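Local coordinates for [Ribosomal protein bS18]-alanine N-acetyltransferase (Escherichia coli O157:H7, PDB 5ISV) that probably transfers the acetyl group of acetyl-CoA to the N-terminal alanine of ribosomal protein bS18, at residues S5-T9 with T10-A14; T57-L61 with D62-L66; E86-I89 with D90-K94. One frame throughout, in Å; residues are numbered along the deposited sequence. Where two conformers were deposited one is given.

All three contacts are local. Interaction 1 lies at the surface, where the edge strand 2-6 gives way to helix 12-22, and combines a carboxylate-to-backbone bond with one leucine pair. Interactions 2 and 3 are partly buried and touch each other: one is the closed end of a central hairpin, the other two turns of the helix lying on it. L88 and L92 of interaction 3 pack on T57, V59 and A64 of interaction 2. Backbone bonds dominate both, across strands in 57-66 and along the helix in 86-94. Interaction 1 reaches the same sheet as the hairpin, with their centres 19 Å apart, but touches neither of the others.

Interaction 1 (S5-T9 with T10-A14)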
loop_
_atom_site.group_PDB
_atom_site.type_symbol
_atom_site.label_atom_id
_atom_site.label_comp_id
_atom_site.label_asym_id
_atom_site.label_seq_id
_atom_site.Cartn_x
_atom_site.Cartn_y
_atom_site.Cartn_z
ATOM N N SER A 5 0.311 -10.888 -8.672
ATOM C CA SER A 5 1.322 -10.709 -9.699
ATOM C C SER A 5 1.664 -9.225 -9.821
ATOM O O SER A 5 0.987 -8.387 -9.246
ATOM C CB SER A 5 0.836 -11.226 -11.063
ATOM O OG SER A 5 -0.363 -10.570 -11.487
ATOM N N SER A 6 2.685 -8.930 -10.616
ATOM C CA SER A 6 3.027 -7.543 -10.934
ATOM C C SER A 6 1.842 -6.817 -11.592
ATOM O O SER A 6 1.113 -7.397 -12.405
ATOM C CB SER A 6 4.265 -7.482 -11.828
ATOM O OG SER A 6 4.529 -6.155 -12.213
ATOM N N LEU A 7 1.639 -5.556 -11.223
ATOM C CA LEU A 7 0.674 -4.705 -11.864
ATOM C C LEU A 7 1.447 -4.019 -13.009
ATOM O O LEU A 7 2.341 -3.161 -12.752
ATOM C CB LEU A 7 0.080 -3.679 -10.872
ATOM C CG LEU A 7 -0.950 -2.680 -11.428
ATOM C CD1 LEU A 7 -2.326 -3.303 -11.526
ATOM C CD2 LEU A 7 -1.024 -1.392 -10.622
ATOM N N GLU A 8 1.104 -4.352 -14.251
ATOM C CA GLU A 8 1.724 -3.769 -15.456
ATOM C C GLU A 8 0.964 -2.540 -15.932
ATOM O O GLU A 8 -0.176 -2.311 -15.550
ATOM C CB GLU A 8 1.727 -4.794 -16.602
ATOM C CG GLU A 8 2.296 -6.170 -16.251
ATOM C CD GLU A 8 3.751 -6.124 -15.819
ATOM O OE1 GLU A 8 4.488 -5.218 -16.259
ATOM O OE2 GLU A 8 4.172 -7.009 -15.052
ATOM N N THR A 9 1.573 -1.767 -16.836
ATOM C CA THR A 9 0.877 -0.629 -17.443
ATOM C C THR A 9 -0.517 -0.963 -18.040
ATOM O O THR A 9 -1.485 -0.198 -17.888
ATOM C CB THR A 9 1.776 0.005 -18.535
ATOM O OG1 THR A 9 2.967 0.491 -17.909
ATOM C CG2 THR A 9 1.079 1.155 -19.253
ATOM N N THR A 10 -0.615 -2.097 -18.717
ATOM C CA THR A 10 -1.886 -2.541 -19.307
ATOM C C THR A 10 -2.913 -3.011 -18.272
ATOM O O THR A 10 -4.074 -3.244 -18.618
ATOM C CB THR A 10 -1.663 -3.680 -20.302
ATOM O OG1 THR A 10 -0.866 -4.686 -19.669
ATOM C CG2 THR A 10 -0.941 -3.164 -21.556
ATOM N N ASP A 11 -2.480 -3.129 -17.011
ATOM C CA ASP A 11 -3.361 -3.390 -15.882
ATOM C C ASP A 11 -3.911 -2.124 -15.220
ATOM O O ASP A 11 -4.837 -2.206 -14.415
ATOM C CB ASP A 11 -2.662 -4.251 -14.827
ATOM C CG ASP A 11 -2.194 -5.585 -15.370
ATOM O OD1 ASP A 11 -2.977 -6.295 -16.065
ATOM O OD2 ASP A 11 -1.030 -5.948 -15.097
ATOM N N LEU A 12 -3.374 -0.954 -15.598
ATOM C CA LEU A 12 -3.784 0.283 -14.927
ATOM C C LEU A 12 -5.274 0.623 -15.170
ATOM O O LEU A 12 -5.939 1.037 -14.253
ATOM C CB LEU A 12 -2.828 1.462 -15.205
ATOM C CG LEU A 12 -1.410 1.292 -14.635
ATOM C CD1 LEU A 12 -0.555 2.447 -15.121
ATOM C CD2 LEU A 12 -1.405 1.248 -13.104
ATOM N N PRO A 13 -5.836 0.350 -16.363
ATOM C CA PRO A 13 -7.288 0.606 -16.480
ATOM C C PRO A 13 -8.153 -0.226 -15.486
ATOM O O PRO A 13 -9.110 0.290 -14.908
ATOM C CB PRO A 13 -7.592 0.243 -17.939
ATOM C CG PRO A 13 -6.293 0.356 -18.629
ATOM C CD PRO A 13 -5.252 -0.064 -17.654
ATOM N N ALA A 14 -7.817 -1.500 -15.297
ATOM C CA ALA A 14 -8.501 -2.285 -14.305
ATOM C C ALA A 14 -8.292 -1.726 -12.891
ATOM O O ALA A 14 -9.248 -1.695 -12.095
ATOM C CB ALA A 14 -8.106 -3.770 -14.390
#
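E8 and D11 are joined twice, and both bonds run through the backbone of E8. The first uses a side chain: the E8 amide donates to D11 OD2 over 2.8 Å between N and OD2, at 161° at the hydrogen, and meets the anti lone pair, the one turned from the other carboxylate oxygen. D11 CG stands beside its own backbone N and opposite its carbonyl carbon (chi1 -59°), which brings the carboxylate back to the amide of E8. In return, D11 N donates to E8 O at 2.8 Å, and L12 N to T9 O at 3.1 Å. These two i-to-i+3 bonds wind the chain tightly through T9-D11.

The acidic side chains of E8 and D11 run side by side, with E8 CB 3.3 Å from D11 OD2. Their carboxylates are inclined by 62°, and E8 OE2 stays 5.3 Å from D11 OD2, so any like-charge repulsion is probably moderate. T9 OG1 is hydrogen-bonded to Q36.

Apolar packing closes the other side of the turn. L7 CD2 meets L12 CD2 at 3.6 Å, the two side chains crossing at about a right angle, while L7 CD1 passes D11 CB at 3.5 Å. L7 also rests on M51 and I56 of strand 50-60, which ties the bend to the sheet; its backbone bonds separately to N42 in a loop.

An amide held by a carboxylate three residues later resembles one half of a capping box, and the apolar pair L7 and L12, five residues apart, is a hydrophobic staple beside it. Both are patterns of helix N-termini, and here they lead into the first helix of the GNAT fold, soon after the edge strand.

Interaction 2 (T57-L61 with D62-L66); sequences TQVVL and DEATL
Q58 and T65 exchange a pair of backbone hydrogen bonds, and V60 and E63 another, closing an antiparallel beta hairpin with a two-residue type II' turn at L61-D62. It links strands 50-60 and 63-71 in the middle of the GNAT sheet. Q58 N reaches T65 O at 2.9 Å; the return bond, T65 N to Q58 O, is 2.8 Å long. Two residues on, V60 N donates to E63 O at 2.9 Å. The bond that closes the turn, E63 N to V60 O, is longer at 3.1 Å, and V60 O accepts a water as well. L61 takes a positive phi of 53° to make the first corner.

The non-hydrogen-bonded pair V59-A64 lies between these two pairs, and T57-L66 follows on the side away from the turn. The backbones of T57, V59 and A64 bond outward to other chain segments. T57 N is bound by N42 OD1, the T57 and V59 backbones pair with L41 and R39, and A64 pairs with T99 and W101 of strand 99-105. T65 O and Q58 O each take a weaker CA-H contact as well, from T57 CA and A64 CA.

T57, V59, A64 and L66 share one face, on which helix 80-94 packs against the first three. T57 CG2 sits 3.9 Å from A64 CB, and T57 OG1 lies against L66 CD1 at 3.5 Å. L66 is also close to I69 and Y115, predicted to be an acetyl-CoA-binding residue and the proton donor.

On the opposite face, the E63 side chain, extended beyond CG, carries its carboxylate back to the turn, where one water donates to V60 O and to E63 OE1, 2.7 Å from each.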
loop_
_atom_site.group_PDB
_atom_site.type_symbol
_atom_site.label_atom_id
_atom_site.label_comp_id
_atom_site.label_asym_id
_atom_site.label_seq_id
_atom_site.Cartn_x
_atom_site.Cartn_y
_atom_site.Cartn_z
ATOM N N THR A 57 3.405 1.028 -4.780
ATOM C CA THR A 57 4.485 1.281 -3.819
ATOM C C THR A 57 5.705 1.793 -4.548
ATOM O O THR A 57 6.123 1.207 -5.535
ATOM C CB THR A 57 4.871 -0.011 -3.066
ATOM O OG1 THR A 57 3.722 -0.528 -2.393
ATOM C CG2 THR A 57 5.984 0.204 -2.017
ATOM N N GLN A 58 6.289 2.929 -4.049
ATOM C CA GLN A 58 7.514 3.438 -4.619
ATOM C C GLN A 58 8.631 2.969 -3.702
ATOM O O GLN A 58 8.486 3.068 -2.478
ATOM C CB GLN A 58 7.443 5.003 -4.615
ATOM C CG GLN A 58 8.411 5.727 -5.501
ATOM C CD GLN A 58 8.305 7.229 -5.215
ATOM O OE1 GLN A 58 7.525 7.952 -5.833
ATOM N NE2 GLN A 58 8.892 7.610 -4.139
ATOM N N VAL A 59 9.727 2.480 -4.265
ATOM C CA VAL A 59 10.912 2.102 -3.509
ATOM C C VAL A 59 12.058 3.027 -3.914
ATOM O O VAL A 59 12.443 3.049 -5.080
ATOM C CB VAL A 59 11.326 0.630 -3.772
ATOM C CG1 VAL A 59 12.522 0.255 -2.907
ATOM C CG2 VAL A 59 10.162 -0.329 -3.491
ATOM N N VAL A 60 12.542 3.800 -2.942
ATOM C CA VAL A 60 13.655 4.754 -3.140
ATOM C C VAL A 60 14.789 4.317 -2.223
ATOM O O VAL A 60 14.631 4.298 -0.997
ATOM C CB VAL A 60 13.196 6.181 -2.788
ATOM C CG1 VAL A 60 14.334 7.115 -3.030
ATOM C CG2 VAL A 60 11.999 6.617 -3.619
ATOM N N LEU A 61 15.905 3.899 -2.810
ATOM C CA LEU A 61 16.996 3.239 -2.058
ATOM C C LEU A 61 16.439 2.031 -1.249
ATOM O O LEU A 61 15.782 1.188 -1.828
ATOM C CB LEU A 61 17.762 4.271 -1.193
ATOM C CG LEU A 61 18.244 5.492 -1.976
ATOM C CD1 LEU A 61 18.899 6.467 -1.014
ATOM C CD2 LEU A 61 19.247 5.084 -3.046
ATOM N N ASP A 62 16.627 1.964 0.073
ATOM C CA ASP A 62 16.138 0.873 0.921
ATOM C C ASP A 62 14.868 1.261 1.705
ATOM O O ASP A 62 14.583 0.663 2.747
ATOM C CB ASP A 62 17.227 0.424 1.909
ATOM C CG ASP A 62 17.648 1.525 2.870
ATOM O OD1 ASP A 62 17.260 2.685 2.652
ATOM O OD2 ASP A 62 18.330 1.195 3.852
ATOM N N GLU A 63 14.101 2.219 1.199
ATOM C CA GLU A 63 12.858 2.654 1.814
ATOM C C GLU A 63 11.703 2.627 0.839
ATOM O O GLU A 63 11.762 3.200 -0.235
ATOM C CB GLU A 63 13.035 4.060 2.367
ATOM C CG GLU A 63 14.121 4.139 3.438
ATOM C CD GLU A 63 14.467 5.547 3.848
ATOM O OE1 GLU A 63 14.133 6.530 3.133
ATOM O OE2 GLU A 63 15.111 5.643 4.893
ATOM N N ALA A 64 10.616 2.014 1.280
ATOM C CA ALA A 64 9.440 1.877 0.439
ATOM C C ALA A 64 8.295 2.695 1.004
ATOM O O ALA A 64 8.165 2.832 2.215
ATOM C CB ALA A 64 9.038 0.408 0.335
ATOM N N THR A 65 7.489 3.289 0.130
ATOM C CA THR A 65 6.339 4.047 0.522
ATOM C C THR A 65 5.117 3.553 -0.263
ATOM O O THR A 65 5.118 3.585 -1.491
ATOM C CB THR A 65 6.560 5.544 0.258
ATOM O OG1 THR A 65 7.667 5.979 1.058
ATOM C CG2 THR A 65 5.367 6.338 0.648
ATOM N N LEU A 66 4.067 3.199 0.480
ATOM C CA LEU A 66 2.791 2.778 -0.112
ATOM C C LEU A 66 2.029 4.053 -0.512
ATOM O O LEU A 66 1.657 4.872 0.362
ATOM C CB LEU A 66 1.983 1.958 0.894
ATOM C CG LEU A 66 0.657 1.387 0.394
ATOM C CD1 LEU A 66 0.852 0.296 -0.643
ATOM C CD2 LEU A 66 -0.141 0.906 1.604
HETATM O O HOH W 1 14.946 6.545 0.552
#

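Interaction 3 (E86-I89 with D90-K94); sequences EHLI and DELEK
L88 and L92, one helical turn apart, meet through their methyl ends, and their first torsions differ to allow it. L88 swings CG opposite its backbone N (chi1 171°), whereas L92 keeps CG beside its own (chi1 -63°). L88 CD1 and L92 CD1 come to 3.9 Å, and L92 CG lies only 3.2 Å from L88 O, the same carbonyl that accepts L92 N at 2.8 Å. That oxygen is therefore gripped by an amide and closely flanked by a leucine branch. Both leucines pack on L100 of strand 99-105 and, respectively, on T57 and V59.

I89 also touches L100, while I89 O accepts E93 N at 2.9 Å. D90 N and E91 N bond to E86 O and H87 O in the same i-to-i+4 series.

E91 leaves the helix with CG opposite its N and then folds at chi2 (50°); in the conformer given, this brings its carboxylate to R95, whose NE forms a salt bridge with OE2. K94 NZ adds a long and tentative ionic contact to OE1 of the same E91 conformer, at 3.8 Å. H87 projects its ring against F43, edge to face.

This is an amphipathic helix, the one crossing between strands 63-71 and 99-105 in a beta-alpha-beta unit. Its chemistry implies a division of labour: leucine and isoleucine side chains fit it to the sheet without polar demands, while E91, salt-bridged to R95 and at long range to K94, probably offsets part of the charge on the polar side.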
loop_
_atom_site.group_PDB
_atom_site.type_symbol
_atom_site.label_atom_id
_atom_site.label_comp_id
_atom_site.label_asym_id
_atom_site.label_seq_id
_atom_site.Cartn_x
_atom_site.Cartn_y
_atom_site.Cartn_z
ATOM N N GLU A 86 0.943 -8.617 2.803
ATOM C CA GLU A 86 1.903 -9.630 3.187
ATOM C C GLU A 86 2.883 -9.994 2.052
ATOM O O GLU A 86 4.097 -10.146 2.281
ATOM C CB GLU A 86 1.150 -10.865 3.779
ATOM C CG GLU A 86 0.480 -10.551 5.149
ATOM C CD GLU A 86 -0.540 -11.568 5.706
ATOM O OE1 GLU A 86 -1.092 -12.401 4.944
ATOM O OE2 GLU A 86 -0.827 -11.512 6.939
ATOM N N HIS A 87 2.342 -10.089 0.836
ATOM C CA HIS A 87 3.139 -10.349 -0.356
ATOM C C HIS A 87 4.173 -9.210 -0.543
ATOM O O HIS A 87 5.369 -9.467 -0.753
ATOM C CB HIS A 87 2.233 -10.501 -1.602
ATOM C CG HIS A 87 2.992 -10.865 -2.821
ATOM N ND1 HIS A 87 3.237 -12.174 -3.178
ATOM C CD2 HIS A 87 3.595 -10.097 -3.761
ATOM C CE1 HIS A 87 3.965 -12.198 -4.281
ATOM N NE2 HIS A 87 4.184 -10.951 -4.662
ATOM N N LEU A 88 3.679 -7.963 -0.543
ATOM C CA LEU A 88 4.552 -6.778 -0.652
ATOM C C LEU A 88 5.660 -6.782 0.394
ATOM O O LEU A 88 6.827 -6.648 0.052
ATOM C CB LEU A 88 3.686 -5.531 -0.577
ATOM C CG LEU A 88 4.462 -4.213 -0.463
ATOM C CD1 LEU A 88 5.305 -4.003 -1.726
ATOM C CD2 LEU A 88 3.477 -3.087 -0.244
ATOM N N ILE A 89 5.277 -6.984 1.633
ATOM C CA ILE A 89 6.223 -7.012 2.747
ATOM C C ILE A 89 7.287 -8.093 2.537
ATOM O O ILE A 89 8.494 -7.840 2.689
ATOM C CB ILE A 89 5.528 -7.124 4.098
ATOM C CG1 ILE A 89 4.670 -5.862 4.372
ATOM C CG2 ILE A 89 6.534 -7.442 5.220
ATOM C CD1 ILE A 89 3.617 -5.941 5.456
ATOM N N ASP A 90 6.837 -9.308 2.175
ATOM C CA ASP A 90 7.766 -10.375 1.894
ATOM C C ASP A 90 8.771 -10.059 0.763
ATOM O O ASP A 90 9.975 -10.327 0.885
ATOM C CB ASP A 90 7.035 -11.706 1.609
ATOM C CG ASP A 90 7.919 -12.879 1.876
ATOM O OD1 ASP A 90 8.396 -12.989 3.028
ATOM O OD2 ASP A 90 8.175 -13.661 0.941
ATOM N N GLU A 91 8.267 -9.500 -0.332
ATOM C CA GLU A 91 9.120 -9.130 -1.442
ATOM C C GLU A 91 10.108 -8.030 -1.028
ATOM O O GLU A 91 11.295 -8.114 -1.336
ATOM C CB GLU A 91 8.299 -8.636 -2.617
ATOM C CG GLU A 91 9.164 -8.394 -3.834
ATOM C CD GLU A 91 10.070 -9.568 -4.173
ATOM O OE1 GLU A 91 9.578 -10.721 -4.293
ATOM O OE2 GLU A 91 11.281 -9.325 -4.346
ATOM N N LEU A 92 9.628 -7.029 -0.300
ATOM C CA LEU A 92 10.534 -5.998 0.216
ATOM C C LEU A 92 11.616 -6.558 1.138
ATOM O O LEU A 92 12.783 -6.200 1.005
ATOM C CB LEU A 92 9.755 -4.905 0.895
ATOM C CG LEU A 92 8.779 -4.075 0.093
ATOM C CD1 LEU A 92 7.923 -3.244 1.007
ATOM C CD2 LEU A 92 9.443 -3.217 -0.974
ATOM N N GLU A 93 11.248 -7.518 1.994
ATOM C CA GLU A 93 12.203 -8.160 2.874
ATOM C C GLU A 93 13.264 -8.914 2.058
ATOM O O GLU A 93 14.452 -8.851 2.339
ATOM C CB GLU A 93 11.477 -9.080 3.874
ATOM C CG GLU A 93 12.302 -9.469 5.094
ATOM C CD GLU A 93 13.213 -10.651 4.888
ATOM O OE1 GLU A 93 13.143 -11.323 3.832
ATOM O OE2 GLU A 93 14.017 -10.922 5.785
ATOM N N LYS A 94 12.835 -9.665 1.031
ATOM C CA LYS A 94 13.801 -10.342 0.161
ATOM C C LYS A 94 14.833 -9.405 -0.470
ATOM O O LYS A 94 15.974 -9.789 -0.699
ATOM C CB LYS A 94 13.069 -11.127 -0.950
ATOM C CG LYS A 94 12.391 -12.389 -0.430
ATOM C CD LYS A 94 11.847 -13.301 -1.527
ATOM C CE LYS A 94 10.343 -13.206 -1.655
ATOM N NZ LYS A 94 9.838 -14.148 -2.696
#